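Polyphosphate:AMP phosphotransferase (Meiothermus ruber H328, PDB 5O6M) uses inorganic polyphosphate as phosphate donor to convert AMP to ADP and ADP to ATP, and also accepts other nucleoside mono- and diphosphates. Local coordinates at residues L179-R182 with L183-E187; R200-W203 with D204-Q207; S171-E174 with Q175-L179. The protein carries 1 engineered substitution. All coordinates share one frame; numbering follows the deposited sequence.

Interaction 1. Residues L179-R182 with L183-E187; sequences LQER and LDNPE. With PO4 (phosphate ion), chain Y.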
# COMPACT_ATOMS: atom_id res chain seq x y z
N LEU D 179 31.50 -3.46 16.26
CA LEU D 179 31.36 -4.69 15.50
C LEU D 179 31.90 -5.88 16.29
O LEU D 179 31.25 -6.94 16.34
CB LEU D 179 32.07 -4.57 14.15
CG LEU D 179 31.37 -3.76 13.06
CD1 LEU D 179 32.30 -3.52 11.88
CD2 LEU D 179 30.10 -4.47 12.60
N GLN D 180 33.07 -5.73 16.91
CA GLN D 180 33.60 -6.78 17.77
C GLN D 180 32.66 -7.08 18.93
O GLN D 180 32.24 -8.23 19.13
CB GLN D 180 34.99 -6.38 18.30
CG GLN D 180 35.77 -7.53 18.94
CD GLN D 180 36.13 -8.63 17.96
OE1 GLN D 180 37.09 -8.52 17.20
NE2 GLN D 180 35.36 -9.71 17.97
N GLU D 181 32.31 -6.05 19.71
CA GLU D 181 31.35 -6.24 20.79
C GLU D 181 30.07 -6.88 20.28
O GLU D 181 29.42 -7.64 21.01
CB GLU D 181 31.06 -4.89 21.46
CG GLU D 181 30.57 -4.99 22.90
CD GLU D 181 29.15 -5.52 23.00
OE1 GLU D 181 28.89 -6.37 23.88
OE2 GLU D 181 28.30 -5.09 22.19
N ARG D 182 29.70 -6.60 19.03
CA ARG D 182 28.53 -7.23 18.44
C ARG D 182 28.71 -8.74 18.34
O ARG D 182 27.75 -9.51 18.53
CB ARG D 182 28.26 -6.63 17.06
CG ARG D 182 26.86 -6.84 16.50
CD ARG D 182 26.65 -5.94 15.29
NE ARG D 182 26.24 -4.58 15.66
CZ ARG D 182 25.51 -3.79 14.88
NH1 ARG D 182 25.17 -2.57 15.30
NH2 ARG D 182 25.15 -4.19 13.68
N LEU D 183 29.93 -9.20 18.04
CA LEU D 183 30.22 -10.63 18.04
C LEU D 183 30.32 -11.18 19.46
O LEU D 183 29.82 -12.28 19.74
CB LEU D 183 31.50 -10.92 17.26
CG LEU D 183 31.34 -10.95 15.74
CD1 LEU D 183 30.74 -9.65 15.26
CD2 LEU D 183 32.67 -11.22 15.04
N ASP D 184 30.97 -10.45 20.36
CA ASP D 184 31.21 -10.91 21.72
C ASP D 184 30.01 -10.70 22.64
O ASP D 184 30.16 -10.26 23.78
CB ASP D 184 32.45 -10.23 22.29
CG ASP D 184 33.65 -10.34 21.37
OD1 ASP D 184 33.61 -11.16 20.42
OD2 ASP D 184 34.64 -9.61 21.60
N ASN D 185 28.82 -11.03 22.17
CA ASN D 185 27.61 -10.82 22.95
C ASN D 185 26.51 -11.69 22.36
O ASN D 185 25.92 -11.35 21.32
CB ASN D 185 27.19 -9.35 22.94
CG ASN D 185 26.02 -9.07 23.86
OD1 ASN D 185 25.31 -9.99 24.27
ND2 ASN D 185 25.80 -7.80 24.18
N PRO D 186 26.21 -12.82 23.00
CA PRO D 186 25.21 -13.74 22.44
C PRO D 186 23.86 -13.08 22.19
O PRO D 186 23.09 -13.58 21.36
CB PRO D 186 25.11 -14.84 23.50
CG PRO D 186 25.63 -14.20 24.76
CD PRO D 186 26.69 -13.25 24.32
N GLU D 187 23.56 -11.98 22.88
CA GLU D 187 22.33 -11.25 22.65
C GLU D 187 22.42 -10.28 21.47
O GLU D 187 21.40 -9.69 21.09
CB GLU D 187 21.93 -10.47 23.91
CG GLU D 187 21.55 -11.36 25.09
CD GLU D 187 20.86 -10.58 26.20
OE1 GLU D 187 20.03 -11.19 26.91
OE2 GLU D 187 21.14 -9.37 26.35
P PO4 Y . 23.38 0.60 14.51
O1 PO4 Y . 24.03 0.73 15.88
O2 PO4 Y . 23.70 -0.75 13.92
O3 PO4 Y . 21.89 0.75 14.66
O4 PO4 Y . 23.90 1.67 13.57

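Interaction 2. Residues R200-W203 with D204-Q207; sequences RRLW and DRYQ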
# COMPACT_ATOMS: atom_id res chain seq x y z
N ARG D 200 32.96 -2.48 5.83
CA ARG D 200 34.02 -1.88 6.63
C ARG D 200 35.30 -1.72 5.82
O ARG D 200 36.00 -0.71 5.94
CB ARG D 200 34.30 -2.73 7.87
CG ARG D 200 35.59 -2.34 8.54
CD ARG D 200 35.72 -2.86 9.94
NE ARG D 200 37.02 -2.49 10.48
CZ ARG D 200 37.28 -1.33 11.07
NH1 ARG D 200 36.31 -0.43 11.19
NH2 ARG D 200 38.49 -1.06 11.52
N ARG D 201 35.62 -2.73 5.00
CA ARG D 201 36.78 -2.65 4.13
C ARG D 201 36.69 -1.45 3.19
O ARG D 201 37.72 -0.93 2.74
CB ARG D 201 36.91 -3.96 3.37
CG ARG D 201 37.98 -4.03 2.31
CD ARG D 201 37.85 -5.34 1.56
NE ARG D 201 36.62 -5.39 0.78
CZ ARG D 201 36.44 -4.80 -0.39
NH1 ARG D 201 37.43 -4.10 -0.94
NH2 ARG D 201 35.28 -4.90 -1.02
N LEU D 202 35.48 -0.99 2.87
CA LEU D 202 35.23 0.18 2.05
C LEU D 202 35.02 1.46 2.86
O LEU D 202 34.40 2.40 2.37
CB LEU D 202 34.02 -0.05 1.14
CG LEU D 202 34.11 -1.11 0.04
CD1 LEU D 202 32.72 -1.50 -0.42
CD2 LEU D 202 34.92 -0.58 -1.14
N TRP D 203 35.51 1.50 4.11
CA TRP D 203 35.21 2.62 5.00
C TRP D 203 35.41 3.97 4.33
O TRP D 203 34.55 4.86 4.43
CB TRP D 203 36.09 2.52 6.25
CG TRP D 203 35.98 3.72 7.15
CD1 TRP D 203 36.68 4.89 7.04
CD2 TRP D 203 35.17 3.84 8.33
NE1 TRP D 203 36.32 5.74 8.06
CE2 TRP D 203 35.40 5.13 8.86
CE3 TRP D 203 34.26 3.00 8.97
CZ2 TRP D 203 34.76 5.59 10.01
CZ3 TRP D 203 33.62 3.46 10.12
CH2 TRP D 203 33.88 4.74 10.62
N ASP D 204 36.54 4.15 3.63
CA ASP D 204 36.85 5.48 3.10
C ASP D 204 35.92 5.87 1.96
O ASP D 204 35.50 7.03 1.87
CB ASP D 204 38.32 5.53 2.65
CG ASP D 204 39.28 5.41 3.82
OD1 ASP D 204 39.07 6.09 4.84
OD2 ASP D 204 40.25 4.63 3.71
N ARG D 205 35.59 4.92 1.08
CA ARG D 205 34.65 5.25 0.01
C ARG D 205 33.28 5.61 0.56
O ARG D 205 32.59 6.48 0.01
CB ARG D 205 34.56 4.10 -0.99
CG ARG D 205 35.78 3.95 -1.88
CD ARG D 205 35.45 3.19 -3.15
NE ARG D 205 36.24 1.97 -3.29
CZ ARG D 205 37.31 1.86 -4.08
NH1 ARG D 205 37.97 0.71 -4.15
NH2 ARG D 205 37.72 2.89 -4.80
N TYR D 206 32.86 4.97 1.66
CA TYR D 206 31.60 5.35 2.31
C TYR D 206 31.69 6.74 2.92
O TYR D 206 30.75 7.54 2.80
CB TYR D 206 31.21 4.32 3.37
CG TYR D 206 30.34 3.19 2.85
CD1 TYR D 206 30.85 1.91 2.70
CD2 TYR D 206 29.02 3.42 2.51
CE1 TYR D 206 30.05 0.88 2.22
CE2 TYR D 206 28.21 2.40 2.03
CZ TYR D 206 28.73 1.13 1.89
OH TYR D 206 27.93 0.12 1.42
N GLN D 207 32.79 7.05 3.61
CA GLN D 207 32.94 8.38 4.19
C GLN D 207 32.87 9.46 3.12
O GLN D 207 32.28 10.53 3.33
CB GLN D 207 34.26 8.48 4.96
CG GLN D 207 34.35 7.52 6.14
CD GLN D 207 33.55 7.99 7.34
OE1 GLN D 207 33.87 9.02 7.94
NE2 GLN D 207 32.51 7.26 7.68

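Interaction 3. Residues S171-E174 with Q175-L179; sequences SKDE and QRQRL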
# COMPACT_ATOMS: atom_id res chain seq x y z
N SER D 171 34.07 7.03 14.45
CA SER D 171 35.39 6.85 13.87
C SER D 171 35.57 5.42 13.37
O SER D 171 34.82 4.51 13.72
CB SER D 171 36.47 7.18 14.89
OG SER D 171 36.40 6.27 15.97
N LYS D 172 36.61 5.22 12.55
CA LYS D 172 36.88 3.90 12.01
C LYS D 172 37.24 2.91 13.11
O LYS D 172 36.82 1.75 13.09
CB LYS D 172 38.00 3.96 10.97
CG LYS D 172 38.24 2.63 10.26
CD LYS D 172 39.30 2.74 9.19
CE LYS D 172 39.53 1.39 8.52
NZ LYS D 172 40.37 1.50 7.29
N ASP D 173 38.03 3.36 14.09
CA ASP D 173 38.40 2.49 15.20
C ASP D 173 37.21 2.23 16.12
O ASP D 173 37.07 1.13 16.67
CB ASP D 173 39.57 3.09 15.97
CG ASP D 173 39.72 2.49 17.36
OD1 ASP D 173 40.08 1.30 17.47
OD2 ASP D 173 39.48 3.22 18.35
N GLU D 174 36.35 3.23 16.31
CA GLU D 174 35.16 3.02 17.13
C GLU D 174 34.25 1.96 16.51
O GLU D 174 33.71 1.11 17.23
CB GLU D 174 34.40 4.33 17.32
CG GLU D 174 33.11 4.14 18.09
CD GLU D 174 33.34 3.67 19.51
OE1 GLU D 174 34.43 3.93 20.06
OE2 GLU D 174 32.44 3.02 20.08
N GLN D 175 34.06 2.00 15.19
CA GLN D 175 33.24 0.97 14.56
C GLN D 175 33.82 -0.42 14.82
O GLN D 175 33.07 -1.39 15.00
CB GLN D 175 33.14 1.22 13.05
CG GLN D 175 32.33 0.15 12.34
CD GLN D 175 32.36 0.27 10.83
OE1 GLN D 175 33.42 0.47 10.24
NE2 GLN D 175 31.20 0.15 10.20
N ARG D 176 35.15 -0.53 14.84
CA ARG D 176 35.78 -1.83 15.07
C ARG D 176 35.34 -2.42 16.40
O ARG D 176 35.06 -3.62 16.48
CB ARG D 176 37.30 -1.69 15.01
CG ARG D 176 38.02 -2.95 14.56
CD ARG D 176 39.05 -3.43 15.58
NE ARG D 176 39.54 -2.35 16.43
CZ ARG D 176 39.32 -2.27 17.74
NH1 ARG D 176 38.62 -3.22 18.36
NH2 ARG D 176 39.80 -1.25 18.44
N GLN D 177 35.28 -1.60 17.45
CA GLN D 177 34.87 -2.11 18.75
C GLN D 177 33.41 -2.55 18.75
O GLN D 177 33.09 -3.65 19.22
CB GLN D 177 35.10 -1.06 19.84
CG GLN D 177 36.50 -0.48 19.87
CD GLN D 177 36.67 0.56 20.97
OE1 GLN D 177 37.20 1.65 20.74
NE2 GLN D 177 36.22 0.22 22.17
N ARG D 178 32.52 -1.71 18.22
CA ARG D 178 31.11 -2.05 18.23
C ARG D 178 30.84 -3.31 17.41
O ARG D 178 30.04 -4.16 17.82
CB ARG D 178 30.28 -0.87 17.72
CG ARG D 178 30.54 0.39 18.54
CD ARG D 178 29.54 1.50 18.27
NE ARG D 178 29.76 2.62 19.18
CZ ARG D 178 29.02 3.72 19.22
NH1 ARG D 178 28.00 3.88 18.39
NH2 ARG D 178 29.31 4.68 20.10
N LEU D 179 31.50 -3.46 16.26
CA LEU D 179 31.36 -4.69 15.50
C LEU D 179 31.90 -5.88 16.29
O LEU D 179 31.25 -6.94 16.34
CB LEU D 179 32.07 -4.57 14.15
CG LEU D 179 31.37 -3.76 13.06
CD1 LEU D 179 32.30 -3.52 11.88
CD2 LEU D 179 30.10 -4.47 12.60

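Interaction 1. Residues L179-R182 with L183-E187
L183 folds back on L179 at the C-terminal end of helix 172-183, and this is the tight part of the contact. L183 N donates to L179 O at 3.1 Å. L183 CD1 is pressed close to L179 O at 3.0 Å, a tight contact and not a hydrogen bond. CG of L183 stands beside its own backbone N (chi1 -80°), which directs the side chain back along the helix. L183 is buried; it packs on F192 and on I264 of the second subunit. D184 N gives a fairly straight bond to Q180 O, 2.8 Å long. There the helix ends: D184 is the centre of an inverse gamma turn. N185 follows with an Asx turn, its OD1 taking the E187 N-H from above the carbonyl plane. The outer side, where D184 meets solvent, is looser. Q180 NE2 makes a weak bond to D184 OD1 at 3.3 Å, with amide and carboxylate planes 21° apart; Q180 also packs on I266 of the second subunit. N185 ND2 reaches E181 OE1 weakly at 3.4 Å. E181 OE2 is salt-bridged to K188. R182 points another way, past A67 and D196, to a phosphate ion, probably from the crystallisation liquor. R182 NH1 bonds nearly straight to phosphate O2 at the guanidinium edge, 2.7 Å away. Backbone N atoms of G69, K70 and D71, in the P-loop, also bond to this ion.

Interaction 2. Residues R200-W203 with D204-Q207
The first turn of helix 203-217 carries this contact, with L202 at the N-cap position just after helix 195-201. L202 O takes the N-H of Y206 at 3.1 Å, and W203 O takes that of Q207 at 2.9 Å. The main side-chain contact is W203 with Q207. CG of Q207 sits over one face of the indole, 3.7 Å from the centroid of the five-membered ring, a CH-pi contact. The chain of Q207 bends at chi2 (-77°), which lays its amide over the ring with the planes 14° apart. Q207 NE2 then stands 3.6 Å from W203 CZ2, toward the rim. The indole edge meets a different group: D204 OD1 lies in the ring plane by CD1, its carboxylate turned almost square to the ring. W203 is buried and also packs on K172 and Q175 of helix 172-183. With an alanine in place of W203, the Q207 amide would probably lose the flat surface it lies on, and a gap would be likely against K172 and Q175. Y206 lies on the helix 130-133 side, touching V130 and V133, and its OH is hydrogen-bonded to D199. Its ring carbon CD1 packs on L202 CB at 4.0 Å. On the exposed side, L202 CD2 touches R205 NE at the guanidinium edge, 3.6 Å away.

Interaction 3. Residues S171-E174 with Q175-L179
Q175 N donates to S171 O at 3.0 Å, closing the first turn of helix 172-183. Q175 NE2 bonds to D66 O, Q175 OE1 accepts from R200 NH1, and the side chain packs on W203 of helix 203-217. R176 comes next. Its chain bends at chi2 and chi3, bringing NH2 to D173 OD1 in a 2.7 Å salt bridge. D173 OD1 lies 27° out of the guanidinium plane, and D173 O lies over one face of that group. This is the N-terminal end of the helix, and S171 is its N-cap: S171 OG accepts the E174 N-H at 3.1 Å. Q177 follows, its N bonding only weakly to D173 O and E174 O. Q177 CG rests on D173 O at 3.6 Å. R178 N gives a nearly straight 3.2 Å bond to E174 O. The two side chains of this pair also meet. E174 has CG anti to its N and then bends at chi2 (64°), which carries OE2 to R178 NE. This salt bridge is 2.9 Å long and uses the anti lone pair of OE2. The carboxylate and guanidinium planes stand 84° apart. R178 NH2 is hydrogen-bonded to A229 O, giving the guanidinium two polar partners.

Along the chain the order is interaction 3, interaction 1, interaction 2. Interactions 3 and 1 take the start and the end of helix 172-183; they share L179, and their centres are about 12 Å apart. Interaction 2 sits at the junction of the next two helices. Its centre is about 12 Å from that of interaction 3 and about 21 Å from that of interaction 1. R200 NH1 joins interaction 2 to interaction 3, probably bonding to K172 O and Q175 OE1. R200 CD joins it to interaction 1, packing on L179 CD1. With W203, these contacts hold the junction against helix 172-183. That helix follows strand 161-169 of the parallel sheet and brings the side chain of R182 to about 5 Å from bound ATP.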